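Local coordinates for organic hydroperoxide resistance protein (Legionella pneumophila, PDB 6MJN) that probably reduces organic hydroperoxides through an active-site cysteine, as other OsmC/Ohr-family redox proteins do, and so protects the bacterium from peroxide stress, at residues V83-E88 with V103-H108. Residues are numbered along the deposited sequence; the frame is centred on the assembly and turned at random. Where two conformers were deposited one is given.
Sequences VSMTSE and VALHAH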
ATOM      1  N   VAL B  83      10.051  15.034  12.394  1.00 47.15           N
ATOM      2  CA  VAL B  83       9.816  13.596  12.454  1.00 42.97           C
ATOM      3  C   VAL B  83      10.209  12.997  11.112  1.00 46.88           C
ATOM      4  O   VAL B  83       9.958  13.585  10.055  1.00 48.53           O
ATOM      5  CB  VAL B  83       8.344  13.270  12.806  1.00 55.17           C
ATOM      6  CG1 VAL B  83       7.399  13.898  11.800  1.00 57.02           C
ATOM      7  CG2 VAL B  83       8.114  11.760  12.837  1.00 49.72           C
ATOM      8  N   SER B  84      10.850  11.835  11.158  1.00 41.09           N
ATOM      9  CA  SER B  84      10.976  11.000   9.977  1.00 43.34           C
ATOM     10  C   SER B  84      10.473   9.610  10.325  1.00 37.26           C
ATOM     11  O   SER B  84      10.427   9.214  11.496  1.00 42.51           O
ATOM     12  CB  SER B  84      12.418  10.944   9.468  1.00 47.80           C
ATOM     13  OG  SER B  84      13.257  10.334  10.414  1.00 52.99           O
ATOM     14  N   MET B  85      10.125   8.855   9.289  1.00 31.92           N
ATOM     15  CA  MET B  85       9.448   7.586   9.453  1.00 32.34           C
ATOM     16  C   MET B  85      10.114   6.534   8.576  1.00 34.08           C
ATOM     17  O   MET B  85      10.298   6.752   7.375  1.00 37.62           O
ATOM     18  CB  MET B  85       7.979   7.738   9.065  1.00 31.63           C
ATOM     19  CG  MET B  85       7.076   6.739   9.689  1.00 38.87           C
ATOM     20  SD  MET B  85       7.075   6.877  11.488  1.00 39.93           S
ATOM     21  CE  MET B  85       6.909   5.107  11.741  1.00 30.10           C
ATOM     22  N   THR B  86      10.464   5.412   9.189  1.00 32.05           N
ATOM     23  CA  THR B  86      10.997   4.232   8.526  1.00 33.76           C
ATOM     24  C   THR B  86       9.947   3.127   8.607  1.00 35.62           C
ATOM     25  O   THR B  86       9.377   2.887   9.676  1.00 36.82           O
ATOM     26  CB  THR B  86      12.287   3.768   9.213  1.00 36.03           C
ATOM     27  OG1 THR B  86      13.275   4.807   9.139  1.00 39.79           O
ATOM     28  CG2 THR B  86      12.833   2.532   8.547  1.00 42.75           C
ATOM     29  N   SER B  87       9.688   2.463   7.487  1.00 35.96           N
ATOM     30  CA  SER B  87       8.844   1.274   7.473  1.00 35.06           C
ATOM     31  C   SER B  87       9.655   0.134   6.885  1.00 39.06           C
ATOM     32  O   SER B  87      10.380   0.318   5.908  1.00 38.97           O
ATOM     33  CB  SER B  87       7.581   1.481   6.637  1.00 32.27           C
ATOM     34  OG  SER B  87       7.935   1.606   5.278  1.00 47.28           O
ATOM     35  N   GLU B  88       9.561  -1.032   7.497  1.00 29.11           N
ATOM     36  CA  GLU B  88      10.206  -2.215   6.955  1.00 30.25           C
ATOM     37  C   GLU B  88       9.123  -3.251   6.711  1.00 29.41           C
ATOM     38  O   GLU B  88       8.394  -3.620   7.638  1.00 28.96           O
ATOM     39  CB  GLU B  88      11.264  -2.735   7.907  1.00 29.07           C
ATOM     40  CG  GLU B  88      11.902  -4.022   7.436  1.00 32.40           C
ATOM     41  CD  GLU B  88      12.860  -4.573   8.471  1.00 45.95           C
ATOM     42  OE1 GLU B  88      13.791  -3.846   8.857  1.00 50.28           O
ATOM     43  OE2 GLU B  88      12.661  -5.721   8.916  1.00 54.75           O
ATOM     44  N   VAL B 103       5.268  -6.023   9.185  1.00 27.03           N
ATOM     45  CA  VAL B 103       5.710  -4.625   9.166  1.00 23.60           C
ATOM     46  C   VAL B 103       6.367  -4.267  10.493  1.00 28.22           C
ATOM     47  O   VAL B 103       5.855  -4.612  11.566  1.00 32.59           O
ATOM     48  CB  VAL B 103       4.532  -3.647   8.908  1.00 28.18           C
ATOM     49  CG1 VAL B 103       5.027  -2.180   8.834  1.00 29.59           C
ATOM     50  CG2 VAL B 103       3.747  -4.015   7.657  1.00 29.29           C
ATOM     51  N   ALA B 104       7.498  -3.556  10.419  1.00 28.28           N
ATOM     52  CA  ALA B 104       8.090  -2.872  11.563  1.00 26.19           C
ATOM     53  C   ALA B 104       8.173  -1.393  11.224  1.00 36.22           C
ATOM     54  O   ALA B 104       8.642  -1.033  10.141  1.00 33.90           O
ATOM     55  CB  ALA B 104       9.483  -3.427  11.904  1.00 31.68           C
ATOM     56  N   LEU B 105       7.694  -0.543  12.134  1.00 26.54           N
ATOM     57  CA  LEU B 105       7.713   0.902  11.965  1.00 25.58           C
ATOM     58  C   LEU B 105       8.687   1.504  12.964  1.00 27.96           C
ATOM     59  O   LEU B 105       8.731   1.082  14.123  1.00 32.86           O
ATOM     60  CB  LEU B 105       6.310   1.490  12.188  1.00 27.67           C
ATOM     61  CG  LEU B 105       5.242   1.065  11.164  1.00 28.26           C
ATOM     62  CD1 LEU B 105       3.914   1.718  11.541  1.00 29.49           C
ATOM     63  CD2 LEU B 105       5.639   1.461   9.750  1.00 31.76           C
ATOM     64  N   HIS B 106       9.482   2.473  12.530  1.00 26.66           N
ATOM     65  CA  HIS B 106      10.380   3.143  13.462  1.00 27.50           C
ATOM     66  C   HIS B 106      10.260   4.640  13.265  1.00 31.68           C
ATOM     67  O   HIS B 106      10.635   5.159  12.211  1.00 30.53           O
ATOM     68  CB  HIS B 106      11.828   2.697  13.258  1.00 33.49           C
ATOM     69  CG  HIS B 106      12.788   3.378  14.178  1.00 44.28           C
ATOM     70  ND1 HIS B 106      12.717   3.252  15.547  1.00 48.11           N
ATOM     71  CD2 HIS B 106      13.816   4.222  13.933  1.00 56.33           C
ATOM     72  CE1 HIS B 106      13.671   3.970  16.106  1.00 43.81           C
ATOM     73  NE2 HIS B 106      14.351   4.573  15.149  1.00 56.53           N
ATOM     74  N   ALA B 107       9.782   5.344  14.283  1.00 30.69           N
ATOM     75  CA  ALA B 107       9.660   6.790  14.191  1.00 33.45           C
ATOM     76  C   ALA B 107      10.884   7.465  14.801  1.00 32.63           C
ATOM     77  O   ALA B 107      11.396   7.027  15.834  1.00 37.01           O
ATOM     78  CB  ALA B 107       8.381   7.260  14.886  1.00 30.57           C
ATOM     79  N   HIS B 108      11.366   8.522  14.149  1.00 31.73           N
ATOM     80  CA  HIS B 108      12.421   9.375  14.695  0.52 35.30           C
ATOM     81  C   HIS B 108      11.832  10.765  14.897  1.00 39.12           C
ATOM     82  O   HIS B 108      11.547  11.475  13.929  1.00 42.43           O
ATOM     83  CB  HIS B 108      13.640   9.420  13.775  0.52 45.51           C
ATOM     84  CG  HIS B 108      14.772  10.253  14.303  0.52 48.89           C
ATOM     85  ND1 HIS B 108      16.023  10.250  13.725  0.52 54.48           N
ATOM     86  CD2 HIS B 108      14.844  11.107  15.350  0.52 48.90           C
ATOM     87  CE1 HIS B 108      16.816  11.070  14.390  0.52 57.26           C
ATOM     88  NE2 HIS B 108      16.123  11.606  15.379  0.52 54.49           N
TER
HETATM   89  O   HOH W   1      11.378   0.238  10.329  1.00 54.63           O
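Ser-84, Thr-86 and Glu-88 pair with His-108, His-106 and Ala-104 in an antiparallel beta ladder, the half of the hairpin formed by strands 82-93 and 99-110 that lies away from its turn, in the OsmC-like fold. The assignment rests on strand axes 166° apart in direction and on reciprocal N-H...O bonds at each of these three pairs. The straightest runs from His-108 N to Ser-84 O (2.9 Å, 175° at the hydrogen), whereas Thr-86 N reaches His-106 O at 3.0 Å. Met-85/Ala-107 and Ser-87/Leu-105 alternate as non-hydrogen-bonded pairs, and their side chains share the face packed against helix 53-76. There the Met-85 chain bends at chi2 (62°), which sets SD 3.7 Å from Ala-107 CB, and a further bend at chi3 carries CE to 3.7 Å from Leu-105 CB. Leu-105 CD2 in turn meets Ser-87 CB at 3.7 Å, while both Met-85 and Leu-105 rest on Phe-65 of the helix. Ser-87 OG, on this buried face, is hydrogen-bonded to Ala-58 O. On the other face, Ser-84 OG stands 3.5 Å from His-108 CB, a van der Waals contact, and a water donates to Ala-104 O at 3.0 Å and weakly to Thr-86 O. Strand 140-146 continues the sheet beside 103-108, and a strand of the second subunit pairs with 84-88. Backbone bonding thus fixes the register, while a largely apolar layer, with one hydrogen bond from Ser-87 OG, joins the sheet to the helix, and on the partly exposed face water binds carbonyl oxygens already bonded in the ladder.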